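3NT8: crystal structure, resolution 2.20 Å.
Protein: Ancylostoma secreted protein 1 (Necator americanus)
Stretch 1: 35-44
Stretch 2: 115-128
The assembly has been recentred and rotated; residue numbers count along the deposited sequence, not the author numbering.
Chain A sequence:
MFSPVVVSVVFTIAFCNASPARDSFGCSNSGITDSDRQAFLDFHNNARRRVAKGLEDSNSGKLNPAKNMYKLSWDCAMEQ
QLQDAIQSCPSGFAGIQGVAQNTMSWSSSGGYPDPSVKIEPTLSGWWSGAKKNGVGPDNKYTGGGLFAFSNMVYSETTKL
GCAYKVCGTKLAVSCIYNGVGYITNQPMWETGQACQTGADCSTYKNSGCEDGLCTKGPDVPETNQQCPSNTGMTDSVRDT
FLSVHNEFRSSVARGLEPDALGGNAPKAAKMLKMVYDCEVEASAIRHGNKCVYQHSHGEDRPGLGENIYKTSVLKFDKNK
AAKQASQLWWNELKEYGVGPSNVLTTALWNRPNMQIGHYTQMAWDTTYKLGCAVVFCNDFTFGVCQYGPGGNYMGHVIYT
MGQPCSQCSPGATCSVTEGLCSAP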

# COMPACT_ATOMS: atom_id res chain seq x y z
N SER A 35 16.40 15.82 -22.15
CA SER A 35 17.33 14.74 -22.28
C SER A 35 17.59 14.12 -20.92
O SER A 35 17.81 12.90 -20.80
N ASP A 36 17.58 14.97 -19.89
CA ASP A 36 17.69 14.52 -18.51
C ASP A 36 16.44 13.78 -18.08
O ASP A 36 16.54 12.77 -17.45
N ARG A 37 15.27 14.30 -18.44
CA ARG A 37 14.05 13.68 -18.03
C ARG A 37 13.95 12.31 -18.68
O ARG A 37 13.32 11.41 -18.13
N GLN A 38 14.48 12.17 -19.89
CA GLN A 38 14.37 10.96 -20.64
C GLN A 38 15.37 10.00 -20.02
O GLN A 38 15.09 8.86 -19.92
N ALA A 39 16.52 10.47 -19.51
CA ALA A 39 17.46 9.56 -18.89
C ALA A 39 16.99 9.04 -17.49
O ALA A 39 17.24 7.90 -17.17
N PHE A 40 16.37 9.88 -16.67
CA PHE A 40 15.68 9.43 -15.48
C PHE A 40 14.58 8.42 -15.80
O PHE A 40 14.51 7.35 -15.18
N LEU A 41 13.71 8.76 -16.72
CA LEU A 41 12.57 7.93 -16.99
C LEU A 41 12.97 6.57 -17.56
O LEU A 41 12.40 5.56 -17.13
N ASP A 42 13.88 6.55 -18.54
CA ASP A 42 14.30 5.31 -19.20
C ASP A 42 15.01 4.36 -18.23
O ASP A 42 14.80 3.12 -18.25
N PHE A 43 15.88 4.92 -17.39
CA PHE A 43 16.64 4.06 -16.47
C PHE A 43 15.62 3.32 -15.55
O PHE A 43 15.76 2.12 -15.24
N HIS A 44 14.58 4.02 -15.12
CA HIS A 44 13.66 3.39 -14.20
C HIS A 44 12.87 2.29 -14.92
O HIS A 44 12.72 1.21 -14.38
N PRO A 115 26.34 18.55 -14.96
CA PRO A 115 25.68 17.69 -13.96
C PRO A 115 24.91 16.47 -14.54
O PRO A 115 24.65 15.52 -13.81
N SER A 116 24.55 16.47 -15.81
CA SER A 116 23.84 15.35 -16.39
C SER A 116 24.66 14.03 -16.30
O SER A 116 24.09 12.92 -16.29
N VAL A 117 25.98 14.12 -16.16
CA VAL A 117 26.79 12.88 -16.14
C VAL A 117 26.72 12.13 -14.83
O VAL A 117 27.18 10.98 -14.72
N LYS A 118 26.10 12.79 -13.85
CA LYS A 118 25.88 12.18 -12.57
C LYS A 118 24.52 11.50 -12.47
O LYS A 118 24.18 10.93 -11.40
N ILE A 119 23.73 11.53 -13.54
CA ILE A 119 22.42 10.90 -13.47
C ILE A 119 22.54 9.37 -13.39
O ILE A 119 21.85 8.74 -12.61
N GLU A 120 23.40 8.78 -14.19
CA GLU A 120 23.49 7.36 -14.29
C GLU A 120 24.11 6.71 -13.06
O GLU A 120 23.58 5.74 -12.55
N PRO A 121 25.22 7.27 -12.57
CA PRO A 121 25.80 6.67 -11.40
C PRO A 121 24.94 6.92 -10.15
O PRO A 121 25.05 6.15 -9.21
N THR A 122 24.13 8.00 -10.13
CA THR A 122 23.17 8.17 -9.02
C THR A 122 22.10 7.06 -8.99
O THR A 122 21.84 6.42 -7.96
N LEU A 123 21.49 6.85 -10.15
CA LEU A 123 20.40 5.92 -10.26
C LEU A 123 20.93 4.45 -10.08
O LEU A 123 20.28 3.61 -9.43
N SER A 124 22.11 4.18 -10.60
CA SER A 124 22.66 2.85 -10.47
C SER A 124 23.14 2.52 -9.08
O SER A 124 23.09 1.33 -8.65
N GLY A 125 23.56 3.55 -8.36
CA GLY A 125 23.85 3.49 -6.91
C GLY A 125 22.58 3.20 -6.07
O GLY A 125 22.63 2.38 -5.13
N TRP A 126 21.48 3.85 -6.39
CA TRP A 126 20.16 3.54 -5.79
C TRP A 126 19.74 2.11 -6.05
O TRP A 126 19.32 1.40 -5.15
N TRP A 127 19.88 1.72 -7.32
CA TRP A 127 19.46 0.44 -7.80
C TRP A 127 20.29 -0.76 -7.20
O TRP A 127 19.75 -1.87 -7.07
N SER A 128 21.54 -0.52 -6.75
CA SER A 128 22.49 -1.55 -6.44
C SER A 128 22.14 -2.21 -5.10
O SER A 128 22.80 -3.14 -4.68

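Two helices run in nearly the same direction, 24° apart, with axes 10.4 Å apart at their closest, a gap that side chains fill without any hydrogen bond crossing it. The clearest bump is Phe 43. Its t rotamer carries the ring into a hollow framed by Glu 120, Leu 123, Ser 124 and Trp 127. Leu 123 CB lies over one face, 3.8 Å from Phe 43 CD2, while Glu 120 OE2 (3.5 Å from Phe 43 CE1) and Trp 127 CB (4.2 Å from Phe 43 CE2) meet the edge. A flat ring suits such a slot, and Phe 43 CZ lies 3.7 Å from both the N and the CB of Ser 124, whose OG turns back to Glu 120 O.

One turn earlier, Ile 119 (m, t) points toward the first helix and lays CG2 over a face of the Phe 40 ring, 3.5 Å from CE1. Leu 123 CD1 reaches that ring's edge, 3.7 Å from Phe 40 CE1, and Leu 123 CD2 lies 3.6 Å from His 44 CE1. Leu 123 thus touches three aromatic rings, its CB against Phe 43, both methyls near Phe 40 and CD2 near His 44. His 44 (m) is held by ND1 donating to Phe 40 O at 2.9 Å. At the far end, Asp 36 OD1 packs 3.3 Å from Ser 116 CB, a close contact without a hydrogen bond.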

# COMPACT_ATOMS: atom_id res chain seq x y z
CB SER A 35 18.63 15.26 -22.92
OG SER A 35 19.50 14.19 -22.99
CB ASP A 36 17.87 15.72 -17.58
CG ASP A 36 19.19 16.44 -17.81
OD1 ASP A 36 20.17 15.83 -18.28
OD2 ASP A 36 19.24 17.62 -17.46
CB ARG A 37 12.84 14.50 -18.44
CG ARG A 37 12.77 15.82 -17.81
CD ARG A 37 11.73 16.71 -18.50
NE ARG A 37 11.47 17.90 -17.68
CZ ARG A 37 12.06 19.05 -17.90
NH1 ARG A 37 12.87 19.19 -18.95
NH2 ARG A 37 11.79 20.07 -17.11
CB GLN A 38 14.65 11.26 -22.12
CG GLN A 38 14.38 10.08 -23.06
CD GLN A 38 12.90 9.89 -23.28
OE1 GLN A 38 12.23 10.80 -23.79
NE2 GLN A 38 12.34 8.74 -22.85
CB ALA A 39 18.84 10.14 -18.84
CB PHE A 40 15.07 10.61 -14.73
CG PHE A 40 16.07 11.44 -14.00
CD1 PHE A 40 16.86 10.89 -13.01
CD2 PHE A 40 16.21 12.79 -14.30
CE1 PHE A 40 17.78 11.71 -12.33
CE2 PHE A 40 17.07 13.61 -13.64
CZ PHE A 40 17.87 13.07 -12.66
CB LEU A 41 11.61 8.64 -17.91
CG LEU A 41 10.29 7.96 -18.21
CD1 LEU A 41 9.43 7.86 -16.96
CD2 LEU A 41 9.56 8.71 -19.36
CB ASP A 42 15.25 5.64 -20.37
CG ASP A 42 14.53 6.24 -21.56
OD1 ASP A 42 13.26 6.25 -21.58
OD2 ASP A 42 15.24 6.67 -22.50
CB PHE A 43 17.67 4.88 -15.68
CG PHE A 43 18.66 4.02 -14.90
CD1 PHE A 43 20.00 3.91 -15.32
CD2 PHE A 43 18.27 3.35 -13.74
CE1 PHE A 43 20.89 3.13 -14.62
CE2 PHE A 43 19.17 2.55 -13.03
CZ PHE A 43 20.49 2.47 -13.46
CB HIS A 44 12.70 4.37 -13.54
CG HIS A 44 13.26 5.13 -12.37
ND1 HIS A 44 14.04 6.27 -12.50
CD2 HIS A 44 13.08 4.97 -11.03
CE1 HIS A 44 14.35 6.73 -11.30
NE2 HIS A 44 13.77 5.97 -10.39
CB PRO A 115 24.71 18.65 -13.25
CG PRO A 115 24.50 19.73 -14.21
CD PRO A 115 25.76 19.90 -14.99
CB SER A 116 23.41 15.72 -17.81
OG SER A 116 24.56 16.07 -18.61
CB VAL A 117 28.26 13.09 -16.61
CG1 VAL A 117 28.24 13.68 -18.05
CG2 VAL A 117 29.02 13.98 -15.61
CB LYS A 118 26.07 13.21 -11.46
CG LYS A 118 27.50 13.53 -11.17
CD LYS A 118 28.21 12.41 -10.38
CE LYS A 118 29.67 12.63 -10.33
NZ LYS A 118 30.32 11.55 -9.55
CB ILE A 119 21.46 11.29 -14.63
CG1 ILE A 119 21.07 12.78 -14.57
CG2 ILE A 119 20.17 10.39 -14.56
CD1 ILE A 119 20.30 13.20 -15.85
CB GLU A 120 24.22 6.94 -15.59
CG GLU A 120 24.04 5.41 -15.97
CD GLU A 120 24.86 4.41 -15.13
OE1 GLU A 120 25.97 4.74 -14.56
OE2 GLU A 120 24.40 3.24 -15.07
CB PRO A 121 27.21 7.33 -11.31
CG PRO A 121 26.99 8.68 -11.94
CD PRO A 121 26.12 8.30 -13.16
CB THR A 122 22.43 9.51 -9.06
OG1 THR A 122 23.40 10.54 -8.97
CG2 THR A 122 21.46 9.66 -7.88
CB LEU A 123 19.60 6.15 -11.54
CG LEU A 123 18.35 7.07 -11.37
CD1 LEU A 123 18.80 8.45 -10.97
CD2 LEU A 123 17.63 7.20 -12.64
CB SER A 124 23.71 2.55 -11.58
OG SER A 124 24.91 3.27 -11.46
CB TRP A 126 19.07 4.50 -6.29
CG TRP A 126 19.22 5.88 -5.82
CD1 TRP A 126 19.94 6.31 -4.71
CD2 TRP A 126 18.61 7.06 -6.37
NE1 TRP A 126 19.83 7.67 -4.59
CE2 TRP A 126 19.05 8.16 -5.60
CE3 TRP A 126 17.74 7.31 -7.42
CZ2 TRP A 126 18.64 9.48 -5.84
CZ3 TRP A 126 17.37 8.63 -7.68
CH2 TRP A 126 17.82 9.70 -6.89
CB TRP A 127 19.47 0.45 -9.37
CG TRP A 127 18.75 -0.82 -9.96
CD1 TRP A 127 19.34 -1.98 -10.38
CD2 TRP A 127 17.33 -1.05 -10.05
NE1 TRP A 127 18.39 -2.88 -10.79
CE2 TRP A 127 17.14 -2.35 -10.58
CE3 TRP A 127 16.19 -0.26 -9.78
CZ2 TRP A 127 15.90 -2.87 -10.84
CZ3 TRP A 127 14.95 -0.78 -10.03
CH2 TRP A 127 14.80 -2.08 -10.55
CB SER A 128 23.98 -1.06 -6.49
OG SER A 128 24.26 -0.03 -5.54